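Local structure of phosphoserine aminotransferase SerC (Cytophaga hutchinsonii ATCC 33406, 3FFR) at residues E132-T137 with K160-F165. The protein probably catalyses the pyridoxal-phosphate-dependent transfer of an amino group between phosphoserine and 2-oxoglutarate in serine biosynthesis. Residues are numbered along the deposited sequence; the frame is centred on the assembly and turned at random.
Sequences EIICLT and KDALIF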
loop_
_atom_site.group_PDB
_atom_site.type_symbol
_atom_site.label_atom_id
_atom_site.label_comp_id
_atom_site.label_asym_id
_atom_site.label_seq_id
_atom_site.Cartn_x
_atom_site.Cartn_y
_atom_site.Cartn_z
ATOM N N GLU A 132 18.160 14.756 16.270
ATOM C CA GLU A 132 16.977 15.515 15.826
ATOM C C GLU A 132 15.688 14.821 16.163
ATOM O O GLU A 132 14.635 15.456 16.296
ATOM C CB GLU A 132 17.035 15.772 14.314
ATOM C CG GLU A 132 18.233 16.568 13.910
ATOM C CD GLU A 132 18.444 16.595 12.398
ATOM O OE1 GLU A 132 17.458 16.905 11.700
ATOM O OE2 GLU A 132 19.603 16.360 11.941
ATOM N N ILE A 133 15.777 13.498 16.209
ATOM C CA ILE A 133 14.619 12.655 16.525
ATOM C C ILE A 133 15.068 11.528 17.438
ATOM O O ILE A 133 16.253 11.167 17.461
ATOM C CB ILE A 133 13.899 12.116 15.261
ATOM C CG1 ILE A 133 14.686 10.965 14.620
ATOM C CG2 ILE A 133 13.615 13.266 14.220
ATOM C CD1 ILE A 133 13.881 10.182 13.505
ATOM N N ILE A 134 14.109 11.049 18.231
ATOM C CA ILE A 134 14.271 9.911 19.145
ATOM C C ILE A 134 13.252 8.876 18.677
ATOM O O ILE A 134 12.058 9.131 18.661
ATOM C CB ILE A 134 14.000 10.296 20.628
ATOM C CG1 ILE A 134 15.095 11.235 21.147
ATOM C CG2 ILE A 134 13.908 9.057 21.536
ATOM C CD1 ILE A 134 14.686 12.027 22.390
ATOM N N CYS A 135 13.744 7.688 18.382
ATOM C CA CYS A 135 12.903 6.577 17.889
ATOM C C CYS A 135 12.855 5.459 18.921
ATOM O O CYS A 135 13.852 4.795 19.211
ATOM C CB CYS A 135 13.425 6.027 16.576
ATOM S SG CYS A 135 13.439 7.231 15.222
ATOM N N LEU A 136 11.650 5.291 19.450
ATOM C CA LEU A 136 11.367 4.338 20.489
ATOM C C LEU A 136 10.441 3.277 19.957
ATOM O O LEU A 136 9.610 3.555 19.109
ATOM C CB LEU A 136 10.680 5.049 21.665
ATOM C CG LEU A 136 11.468 6.231 22.259
ATOM C CD1 LEU A 136 10.667 6.942 23.384
ATOM C CD2 LEU A 136 12.868 5.787 22.718
ATOM N N THR A 137 10.589 2.072 20.481
ATOM C CA THR A 137 9.705 0.972 20.063
ATOM C C THR A 137 8.920 0.507 21.266
ATOM O O THR A 137 9.486 -0.093 22.205
ATOM C CB THR A 137 10.510 -0.140 19.433
ATOM O OG1 THR A 137 11.118 0.346 18.217
ATOM C CG2 THR A 137 9.633 -1.343 19.124
ATOM N N LYS A 160 14.884 18.171 24.676
ATOM C CA LYS A 160 13.587 18.821 24.563
ATOM C C LYS A 160 13.175 19.147 23.148
ATOM O O LYS A 160 11.996 19.159 22.842
ATOM C CB LYS A 160 13.529 20.042 25.480
ATOM C CG LYS A 160 13.638 19.538 26.950
ATOM C CD LYS A 160 13.611 20.572 27.908
ATOM C CE LYS A 160 13.944 20.030 29.288
ATOM N NZ LYS A 160 15.356 19.583 29.351
ATOM N N ASP A 161 14.155 19.379 22.289
ATOM C CA ASP A 161 13.861 19.793 20.928
ATOM C C ASP A 161 13.660 18.628 19.974
ATOM O O ASP A 161 13.118 18.795 18.863
ATOM C CB ASP A 161 14.927 20.732 20.375
ATOM C CG ASP A 161 14.771 22.126 20.894
ATOM O OD1 ASP A 161 13.620 22.520 21.174
ATOM O OD2 ASP A 161 15.780 22.831 21.020
ATOM N N ALA A 162 14.078 17.458 20.399
ATOM C CA ALA A 162 13.948 16.265 19.527
ATOM C C ALA A 162 12.475 15.938 19.302
ATOM O O ALA A 162 11.609 16.217 20.149
ATOM C CB ALA A 162 14.653 15.067 20.123
ATOM N N LEU A 163 12.204 15.352 18.136
ATOM C CA LEU A 163 10.888 14.800 17.850
ATOM C C LEU A 163 10.920 13.356 18.295
ATOM O O LEU A 163 11.809 12.593 17.907
ATOM C CB LEU A 163 10.559 14.831 16.362
ATOM C CG LEU A 163 10.524 16.227 15.728
ATOM C CD1 LEU A 163 10.489 16.033 14.182
ATOM C CD2 LEU A 163 9.344 17.075 16.263
ATOM N N ILE A 164 9.957 12.986 19.133
ATOM C CA ILE A 164 9.852 11.617 19.649
ATOM C C ILE A 164 8.793 10.814 18.903
ATOM O O ILE A 164 7.599 11.128 18.934
ATOM C CB ILE A 164 9.595 11.582 21.195
ATOM C CG1 ILE A 164 10.705 12.323 21.936
ATOM C CG2 ILE A 164 9.518 10.125 21.695
ATOM C CD1 ILE A 164 10.465 12.475 23.454
ATOM N N PHE A 165 9.270 9.757 18.252
ATOM C CA PHE A 165 8.438 8.806 17.464
ATOM C C PHE A 165 8.381 7.475 18.177
ATOM O O PHE A 165 9.408 6.922 18.561
ATOM C CB PHE A 165 9.007 8.557 16.059
ATOM C CG PHE A 165 9.055 9.759 15.201
ATOM C CD1 PHE A 165 10.146 10.623 15.253
ATOM C CD2 PHE A 165 7.994 10.061 14.354
ATOM C CE1 PHE A 165 10.147 11.784 14.462
ATOM C CE2 PHE A 165 7.991 11.189 13.562
ATOM C CZ PHE A 165 9.074 12.071 13.625
#
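I133 fits against one edge of the F165 ring, its CG2 meeting CE1 at 3.8 Å near the ring plane. I133 CG2 also lies 4.0 Å from L163 CB, seating against the shallow groove where L163 CB and the F165 ring edge adjoin. The setting of I133 explains this: with chi1 at 76°, CG1 stands between backbone N and carbonyl carbon, while CG2 is anti to that carbon, beside N. Helices 70-81 and 206-217 cover this face, I77 and C81 of the former and V208 of the latter packing on F165. Strands 133-137 and 163-167 are parallel neighbours in the seven-stranded mixed sheet of the large domain of a fold-type I aminotransferase. The donor alternates between the strands: L163 N to E132 O, I134 N to L163 O, F165 N to I134 O and L136 N to F165 O, the last at 2.9 Å and almost straight (176°). On the face that carries I134 and I164, I134 CD1 touches both A162 CB (3.8 Å) and I164 CG1 (4.0 Å), nestling in the corner they make, the two isoleucines lying side by side and pointing the same way. The other branch of I164, CG2, meets L136 CD1 at 3.8 Å.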